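Local coordinates for uncharacterized protein (Bacillus cereus, PDB 5F2H), which is of unknown function but belongs to the alpha/beta hydrolase superfamily and is probably a hydrolase, at residues M68-I73 with E98-M102; V146-W150 with D295-F300. All blocks are in the same frame, centred on the assembly; numbering follows the deposited sequence.

The two contacts lie in different parts of an elongated chain, on opposite sides of its centre: their centres are about 77 Å apart, their nearest atoms about 62 Å, and they do not touch. They also follow in series, contact 1 closing before contact 2 opens. Contact 1 joins helices 61-74 and 97-115 of the all-helical N-terminal part, whereas contact 2 packs helix 143-150 against the loop leading to helix 300-313 in the alpha/beta hydrolase part. Of the two, contact 2 is the one near the probable active site: W150 touches a GxSxG sequence consistent with a nucleophile elbow (G206, S208, G210). Contact 2 also meets the N-terminal residues T9 and I11 of the second subunit.

Contact 1 of 2, residues M68-I73 with E98-M102; sequences MKEAII and EFHQM
Both segments are helical, 68-73 with a wider pi-type turn at 70-73. Their axes run roughly parallel, 28° between N-to-C directions, and approach to 10.7 Å; the nearest CA atoms are those of I72 and M102, 6.7 Å apart. M102, a selenomethionine (chi1 m; chi2 149° and chi3 -122°, between wells), spans this gap as a knob in a hole made by M68, K69, I72 and I73. Its CB lies 3.6 Å from I72 CD1, its SE 4.0 Å from M68 CG, and its CE 3.5 Å from K69 CG and 3.9 Å from I73 CG1. M68, also selenomethionine and extended (t, t, t), reaches F99: M68 CE is 3.6 Å from F99 CE1, and M68 SE 4.9 Å from the F99 ring centroid, an oblique Met-aromatic contact. On the more exposed side, K69 CE packs on E98 CG at 3.8 Å. Y52 of helix 44-58 touches M68. R109, further along helix 97-115, hydrogen-bonds I72 O, but none crosses between these segments, where apolar packing around M102 dominates.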
HETATM    1  N   MSE B  68       3.832 -17.439  47.150  1.00 74.03           N
HETATM    2  CA  MSE B  68       2.386 -17.528  47.017  1.00 72.63           C
HETATM    3  C   MSE B  68       1.768 -16.293  47.603  1.00 74.37           C
HETATM    4  O   MSE B  68       1.050 -15.573  46.907  1.00 77.71           O
HETATM    5  CB  MSE B  68       1.923 -18.805  47.709  1.00 73.61           C
HETATM    6  CG  MSE B  68       0.594 -19.280  47.158  1.00 79.56           C
HETATM    7 SE   MSE B  68       0.368 -21.204  47.503  0.81 86.03          SE
HETATM    8  CE  MSE B  68      -1.283 -21.432  46.457  1.00 81.31           C
ATOM      9  N   LYS B  69       2.076 -15.998  48.866  1.00 77.20           N
ATOM     10  CA  LYS B  69       1.533 -14.796  49.529  1.00 79.69           C
ATOM     11  C   LYS B  69       1.678 -13.556  48.690  1.00 75.50           C
ATOM     12  O   LYS B  69       0.720 -12.830  48.475  1.00 73.36           O
ATOM     13  CB  LYS B  69       2.222 -14.505  50.863  1.00 86.76           C
ATOM     14  CG  LYS B  69       1.930 -15.468  51.994  1.00 92.82           C
ATOM     15  CD  LYS B  69       2.691 -15.071  53.252  1.00100.82           C
ATOM     16  CE  LYS B  69       2.338 -15.981  54.421  1.00105.83           C
ATOM     17  NZ  LYS B  69       3.102 -15.637  55.652  1.00113.53           N
ATOM     18  N   GLU B  70       2.884 -13.301  48.225  1.00 74.53           N
ATOM     19  CA  GLU B  70       3.110 -12.119  47.425  1.00 81.52           C
ATOM     20  C   GLU B  70       2.122 -12.067  46.264  1.00 82.07           C
ATOM     21  O   GLU B  70       1.273 -11.173  46.189  1.00 89.42           O
ATOM     22  CB  GLU B  70       4.553 -12.092  46.936  1.00 82.54           C
ATOM     23  CG  GLU B  70       4.896 -10.881  46.100  1.00 85.84           C
ATOM     24  CD  GLU B  70       6.363 -10.872  45.692  1.00 89.51           C
ATOM     25  OE1 GLU B  70       7.202 -11.218  46.547  1.00 93.00           O
ATOM     26  OE2 GLU B  70       6.691 -10.475  44.545  1.00 85.90           O
ATOM     27  N   ALA B  71       2.215 -13.062  45.394  1.00 76.30           N
ATOM     28  CA  ALA B  71       1.359 -13.177  44.221  1.00 72.02           C
ATOM     29  C   ALA B  71      -0.112 -12.916  44.482  1.00 73.16           C
ATOM     30  O   ALA B  71      -0.744 -12.097  43.814  1.00 72.53           O
ATOM     31  CB  ALA B  71       1.497 -14.579  43.653  1.00 69.63           C
ATOM     32  N   ILE B  72      -0.652 -13.635  45.456  1.00 72.33           N
ATOM     33  CA  ILE B  72      -2.055 -13.532  45.785  1.00 73.00           C
ATOM     34  C   ILE B  72      -2.404 -12.387  46.716  1.00 79.02           C
ATOM     35  O   ILE B  72      -3.384 -11.681  46.491  1.00 80.25           O
ATOM     36  CB  ILE B  72      -2.523 -14.839  46.404  1.00 74.66           C
ATOM     37  CG1 ILE B  72      -2.219 -15.972  45.431  1.00 74.45           C
ATOM     38  CG2 ILE B  72      -4.016 -14.773  46.707  1.00 77.32           C
ATOM     39  CD1 ILE B  72      -2.498 -17.348  45.977  1.00 74.88           C
ATOM     40  N   ILE B  73      -1.616 -12.194  47.761  1.00 82.99           N
ATOM     41  CA  ILE B  73      -1.893 -11.124  48.698  1.00 90.05           C
ATOM     42  C   ILE B  73      -1.480  -9.770  48.142  1.00 92.60           C
ATOM     43  O   ILE B  73      -2.323  -8.955  47.766  1.00 95.35           O
ATOM     44  CB  ILE B  73      -1.170 -11.342  50.047  1.00 94.29           C
ATOM     45  CG1 ILE B  73      -1.554 -12.693  50.653  1.00 95.15           C
ATOM     46  CG2 ILE B  73      -1.470 -10.204  51.013  1.00 99.33           C
ATOM     47  CD1 ILE B  73      -3.041 -12.852  50.899  1.00 98.63           C
ATOM     48  N   GLU B  98      -2.152 -20.511  56.224  1.00 83.75           N
ATOM     49  CA  GLU B  98      -2.055 -19.407  55.274  1.00 88.02           C
ATOM     50  C   GLU B  98      -2.432 -19.927  53.899  1.00 83.35           C
ATOM     51  O   GLU B  98      -2.963 -19.190  53.076  1.00 81.13           O
ATOM     52  CB  GLU B  98      -0.656 -18.730  55.229  1.00 92.43           C
ATOM     53  CG  GLU B  98      -0.208 -17.873  56.432  1.00 97.40           C
ATOM     54  CD  GLU B  98       0.162 -18.638  57.696  1.00103.05           C
ATOM     55  OE1 GLU B  98       0.265 -19.888  57.668  1.00106.51           O
ATOM     56  OE2 GLU B  98       0.411 -17.965  58.724  1.00106.21           O
ATOM     57  N   PHE B  99      -2.150 -21.203  53.651  1.00 83.59           N
ATOM     58  CA  PHE B  99      -2.472 -21.808  52.370  1.00 78.76           C
ATOM     59  C   PHE B  99      -3.970 -21.835  52.133  1.00 75.66           C
ATOM     60  O   PHE B  99      -4.421 -21.517  51.042  1.00 72.87           O
ATOM     61  CB  PHE B  99      -1.901 -23.217  52.259  1.00 76.93           C
ATOM     62  CG  PHE B  99      -2.213 -23.885  50.955  1.00 74.02           C
ATOM     63  CD1 PHE B  99      -1.405 -23.676  49.852  1.00 75.44           C
ATOM     64  CD2 PHE B  99      -3.307 -24.721  50.829  1.00 70.44           C
ATOM     65  CE1 PHE B  99      -1.690 -24.294  48.647  1.00 74.31           C
ATOM     66  CE2 PHE B  99      -3.602 -25.328  49.623  1.00 67.72           C
ATOM     67  CZ  PHE B  99      -2.793 -25.118  48.533  1.00 67.91           C
ATOM     68  N   HIS B 100      -4.743 -22.208  53.149  1.00 79.76           N
ATOM     69  CA  HIS B 100      -6.201 -22.253  52.994  1.00 83.05           C
ATOM     70  C   HIS B 100      -6.725 -20.849  52.757  1.00 83.16           C
ATOM     71  O   HIS B 100      -7.686 -20.666  52.018  1.00 79.36           O
ATOM     72  CB  HIS B 100      -6.892 -22.949  54.170  1.00 86.85           C
ATOM     73  CG  HIS B 100      -6.434 -24.362  54.365  1.00 92.55           C
ATOM     74  ND1 HIS B 100      -5.627 -24.742  55.415  1.00 99.67           N
ATOM     75  CD2 HIS B 100      -6.532 -25.446  53.559  1.00 94.18           C
ATOM     76  CE1 HIS B 100      -5.330 -26.023  55.298  1.00100.29           C
ATOM     77  NE2 HIS B 100      -5.853 -26.470  54.172  1.00 96.58           N
ATOM     78  N   GLN B 101      -6.071 -19.860  53.361  1.00 84.65           N
ATOM     79  CA  GLN B 101      -6.451 -18.468  53.178  1.00 86.88           C
ATOM     80  C   GLN B 101      -6.354 -18.066  51.714  1.00 84.24           C
ATOM     81  O   GLN B 101      -7.210 -17.347  51.183  1.00 83.98           O
ATOM     82  CB  GLN B 101      -5.496 -17.564  53.939  1.00 94.69           C
ATOM     83  CG  GLN B 101      -5.757 -16.081  53.708  1.00 99.36           C
ATOM     84  CD  GLN B 101      -4.711 -15.210  54.358  1.00100.58           C
ATOM     85  OE1 GLN B 101      -3.741 -15.708  54.931  1.00101.30           O
ATOM     86  NE2 GLN B 101      -4.884 -13.903  54.244  1.00102.75           N
HETATM   87  N   MSE B 102      -5.266 -18.477  51.078  1.00 80.09           N
HETATM   88  CA  MSE B 102      -5.066 -18.139  49.685  1.00 78.20           C
HETATM   89  C   MSE B 102      -6.083 -18.848  48.852  1.00 72.60           C
HETATM   90  O   MSE B 102      -6.733 -18.230  48.017  1.00 71.73           O
HETATM   91  CB  MSE B 102      -3.622 -18.295  49.289  1.00 81.57           C
HETATM   92  CG  MSE B 102      -3.022 -16.931  49.613  1.00 83.43           C
HETATM   93 SE   MSE B 102      -1.162 -17.235  50.095  0.82 96.50          SE
HETATM   94  CE  MSE B 102      -1.465 -16.387  51.857  1.00104.18           C
TER

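Contact 2 of 2, residues V146-W150 with D295-F300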
ATOM      1  N   VAL B 146      -4.164  14.921 -20.963  1.00 59.96           N
ATOM      2  CA  VAL B 146      -3.022  14.195 -20.435  1.00 54.88           C
ATOM      3  C   VAL B 146      -3.430  13.012 -19.539  1.00 52.74           C
ATOM      4  O   VAL B 146      -2.698  12.063 -19.402  1.00 52.45           O
ATOM      5  CB  VAL B 146      -2.080  15.193 -19.702  1.00 52.25           C
ATOM      6  CG1 VAL B 146      -2.761  15.763 -18.470  1.00 53.28           C
ATOM      7  CG2 VAL B 146      -0.774  14.522 -19.310  1.00 52.44           C
ATOM      8  N   GLU B 147      -4.629  13.048 -18.980  1.00 52.83           N
ATOM      9  CA  GLU B 147      -5.077  11.979 -18.107  1.00 53.28           C
ATOM     10  C   GLU B 147      -5.003  10.574 -18.726  1.00 52.22           C
ATOM     11  O   GLU B 147      -4.418   9.678 -18.140  1.00 50.18           O
ATOM     12  CB  GLU B 147      -6.475  12.324 -17.579  1.00 57.02           C
ATOM     13  CG  GLU B 147      -7.164  11.268 -16.728  1.00 60.64           C
ATOM     14  CD  GLU B 147      -8.544  11.702 -16.234  1.00 62.85           C
ATOM     15  OE1 GLU B 147      -8.736  12.879 -15.879  1.00 61.69           O
ATOM     16  OE2 GLU B 147      -9.442  10.847 -16.141  1.00 68.70           O
ATOM     17  N   PRO B 148      -5.533  10.389 -19.940  1.00 53.72           N
ATOM     18  CA  PRO B 148      -5.524   9.050 -20.539  1.00 55.68           C
ATOM     19  C   PRO B 148      -4.174   8.340 -20.620  1.00 57.45           C
ATOM     20  O   PRO B 148      -4.140   7.107 -20.530  1.00 59.37           O
ATOM     21  CB  PRO B 148      -6.059   9.286 -21.952  1.00 55.16           C
ATOM     22  CG  PRO B 148      -6.870  10.518 -21.865  1.00 54.51           C
ATOM     23  CD  PRO B 148      -6.219  11.364 -20.803  1.00 54.84           C
ATOM     24  N   TYR B 149      -3.080   9.093 -20.771  1.00 54.11           N
ATOM     25  CA  TYR B 149      -1.766   8.475 -20.892  1.00 52.46           C
ATOM     26  C   TYR B 149      -1.122   8.117 -19.566  1.00 57.01           C
ATOM     27  O   TYR B 149      -0.153   7.352 -19.544  1.00 62.54           O
ATOM     28  CB  TYR B 149      -0.817   9.385 -21.675  1.00 48.84           C
ATOM     29  CG  TYR B 149      -1.255   9.709 -23.085  1.00 46.55           C
ATOM     30  CD1 TYR B 149      -0.871   8.918 -24.144  1.00 47.50           C
ATOM     31  CD2 TYR B 149      -1.999  10.853 -23.362  1.00 44.72           C
ATOM     32  CE1 TYR B 149      -1.266   9.233 -25.441  1.00 48.45           C
ATOM     33  CE2 TYR B 149      -2.367  11.188 -24.650  1.00 44.65           C
ATOM     34  CZ  TYR B 149      -2.015  10.373 -25.684  1.00 47.52           C
ATOM     35  OH  TYR B 149      -2.421  10.679 -26.980  1.00 51.90           O
ATOM     36  N   TRP B 150      -1.650   8.629 -18.455  1.00 59.25           N
ATOM     37  CA  TRP B 150      -1.035   8.359 -17.146  1.00 58.91           C
ATOM     38  C   TRP B 150      -1.988   7.720 -16.173  1.00 61.39           C
ATOM     39  O   TRP B 150      -1.651   7.529 -15.019  1.00 63.50           O
ATOM     40  CB  TRP B 150      -0.514   9.689 -16.572  1.00 56.57           C
ATOM     41  CG  TRP B 150       0.411  10.365 -17.516  1.00 54.77           C
ATOM     42  CD1 TRP B 150       0.073  11.187 -18.543  1.00 54.61           C
ATOM     43  CD2 TRP B 150       1.824  10.249 -17.552  1.00 55.70           C
ATOM     44  NE1 TRP B 150       1.191  11.600 -19.213  1.00 56.08           N
ATOM     45  CE2 TRP B 150       2.287  11.066 -18.598  1.00 56.22           C
ATOM     46  CE3 TRP B 150       2.753   9.556 -16.781  1.00 58.73           C
ATOM     47  CZ2 TRP B 150       3.635  11.181 -18.914  1.00 56.42           C
ATOM     48  CZ3 TRP B 150       4.091   9.695 -17.072  1.00 57.86           C
ATOM     49  CH2 TRP B 150       4.520  10.487 -18.138  1.00 57.41           C
ATOM     50  N   ASP B 295       4.732  12.075 -29.823  1.00 65.60           N
ATOM     51  CA  ASP B 295       3.542  11.495 -29.282  1.00 66.18           C
ATOM     52  C   ASP B 295       3.987  10.375 -28.368  1.00 62.98           C
ATOM     53  O   ASP B 295       5.134   9.999 -28.399  1.00 66.32           O
ATOM     54  CB  ASP B 295       2.765  10.907 -30.462  1.00 69.46           C
ATOM     55  CG  ASP B 295       1.521  10.199 -30.043  1.00 72.06           C
ATOM     56  OD1 ASP B 295       1.021  10.487 -28.937  1.00 72.42           O
ATOM     57  OD2 ASP B 295       1.054   9.348 -30.834  1.00 76.40           O
ATOM     58  N   TYR B 296       3.078   9.835 -27.571  1.00 60.97           N
ATOM     59  CA  TYR B 296       3.410   8.733 -26.686  1.00 59.34           C
ATOM     60  C   TYR B 296       3.347   7.431 -27.480  1.00 66.49           C
ATOM     61  O   TYR B 296       2.582   7.321 -28.456  1.00 70.54           O
ATOM     62  CB  TYR B 296       2.389   8.605 -25.583  1.00 53.37           C
ATOM     63  CG  TYR B 296       2.216   9.782 -24.669  1.00 47.09           C
ATOM     64  CD1 TYR B 296       1.524  10.898 -25.074  1.00 45.22           C
ATOM     65  CD2 TYR B 296       2.553   9.682 -23.337  1.00 45.54           C
ATOM     66  CE1 TYR B 296       1.248  11.921 -24.189  1.00 44.28           C
ATOM     67  CE2 TYR B 296       2.292  10.700 -22.446  1.00 44.35           C
ATOM     68  CZ  TYR B 296       1.628  11.807 -22.876  1.00 44.08           C
ATOM     69  OH  TYR B 296       1.378  12.820 -21.988  1.00 48.79           O
ATOM     70  N   PRO B 297       4.158   6.431 -27.090  1.00 70.55           N
ATOM     71  CA  PRO B 297       4.117   5.132 -27.796  1.00 71.59           C
ATOM     72  C   PRO B 297       2.767   4.496 -27.547  1.00 73.54           C
ATOM     73  O   PRO B 297       2.148   4.743 -26.508  1.00 72.58           O
ATOM     74  CB  PRO B 297       5.225   4.324 -27.137  1.00 71.91           C
ATOM     75  CG  PRO B 297       5.477   5.002 -25.831  1.00 70.58           C
ATOM     76  CD  PRO B 297       5.138   6.444 -25.998  1.00 65.83           C
ATOM     77  N   GLU B 298       2.312   3.652 -28.458  1.00 82.51           N
ATOM     78  CA  GLU B 298       0.986   3.049 -28.287  1.00 85.34           C
ATOM     79  C   GLU B 298       0.900   2.054 -27.107  1.00 80.43           C
ATOM     80  O   GLU B 298      -0.176   1.840 -26.552  1.00 72.76           O
ATOM     81  CB  GLU B 298       0.464   2.549 -29.636  1.00 93.94           C
ATOM     82  CG  GLU B 298      -1.027   2.247 -29.655  1.00105.11           C
ATOM     83  CD  GLU B 298      -1.599   2.246 -31.066  1.00113.62           C
ATOM     84  OE1 GLU B 298      -1.025   2.940 -31.932  1.00114.98           O
ATOM     85  OE2 GLU B 298      -2.663   1.630 -31.297  1.00124.34           O
ATOM     86  N   ASP B 299       2.047   1.522 -26.683  1.00 82.10           N
ATOM     87  CA  ASP B 299       2.119   0.619 -25.530  1.00 84.56           C
ATOM     88  C   ASP B 299       2.814   1.386 -24.380  1.00 82.19           C
ATOM     89  O   ASP B 299       3.637   0.835 -23.637  1.00 78.66           O
ATOM     90  CB  ASP B 299       2.893  -0.665 -25.853  1.00 88.93           C
ATOM     91  CG  ASP B 299       4.369  -0.424 -26.140  1.00 91.88           C
ATOM     92  OD1 ASP B 299       4.812   0.747 -26.199  1.00 96.86           O
ATOM     93  OD2 ASP B 299       5.096  -1.430 -26.286  1.00 98.16           O
ATOM     94  N   PHE B 300       2.470   2.663 -24.242  1.00 78.63           N
ATOM     95  CA  PHE B 300       3.052   3.498 -23.200  1.00 79.75           C
ATOM     96  C   PHE B 300       2.700   3.085 -21.771  1.00 81.90           C
ATOM     97  O   PHE B 300       3.517   3.286 -20.858  1.00 75.45           O
ATOM     98  CB  PHE B 300       2.668   4.956 -23.408  1.00 75.56           C
ATOM     99  CG  PHE B 300       3.202   5.853 -22.356  1.00 73.47           C
ATOM    100  CD1 PHE B 300       4.555   6.171 -22.331  1.00 77.54           C
ATOM    101  CD2 PHE B 300       2.362   6.425 -21.411  1.00 72.52           C
ATOM    102  CE1 PHE B 300       5.068   7.028 -21.365  1.00 71.79           C
ATOM    103  CE2 PHE B 300       2.870   7.282 -20.446  1.00 70.66           C
ATOM    104  CZ  PHE B 300       4.223   7.582 -20.426  1.00 69.75           C
TER
HETATM  105  O   HOH W   1      -1.496   8.945 -28.948  1.00 58.06           O
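V146, on helix 143-150, opens the contact modestly, its CG2 3.8 Å from Y296 OH. Beyond it the helix kinks at P148, whose nitrogen carries no hydrogen, and Y149 N bonds three residues back, to V146 O at 3.3 Å. E147 faces the second subunit, where it forms a salt bridge with K122. Y149 then lays its ring on that of Y296 in an offset stack: the centroids are 3.7 Å apart, the planes 8° from parallel, and Y149 CB sits over the Y296 face as a CH-pi donor. At the far end, water 1 bridges Y149 OH (2.8 Å) and D295 OD1 (3.0 Å). W150 ends the segment, donating a hydrogen bond from NE1 to Y296 OH (3.0 Å, 161°). Its six-membered ring receives the edge of F300, with centroids 5.1 Å apart and planes at 77°. Four aromatic residues thus tie helix 143-150 to the loop entering helix 300-313. F207, within the putative nucleophile-elbow sequence, stacks on Y296, and I11 of the second subunit packs against both tyrosines. Ring packing supplies the apolar bulk, while the indole-phenol bond and the water bridge give polar groups of this buried cluster partners and directional restraint.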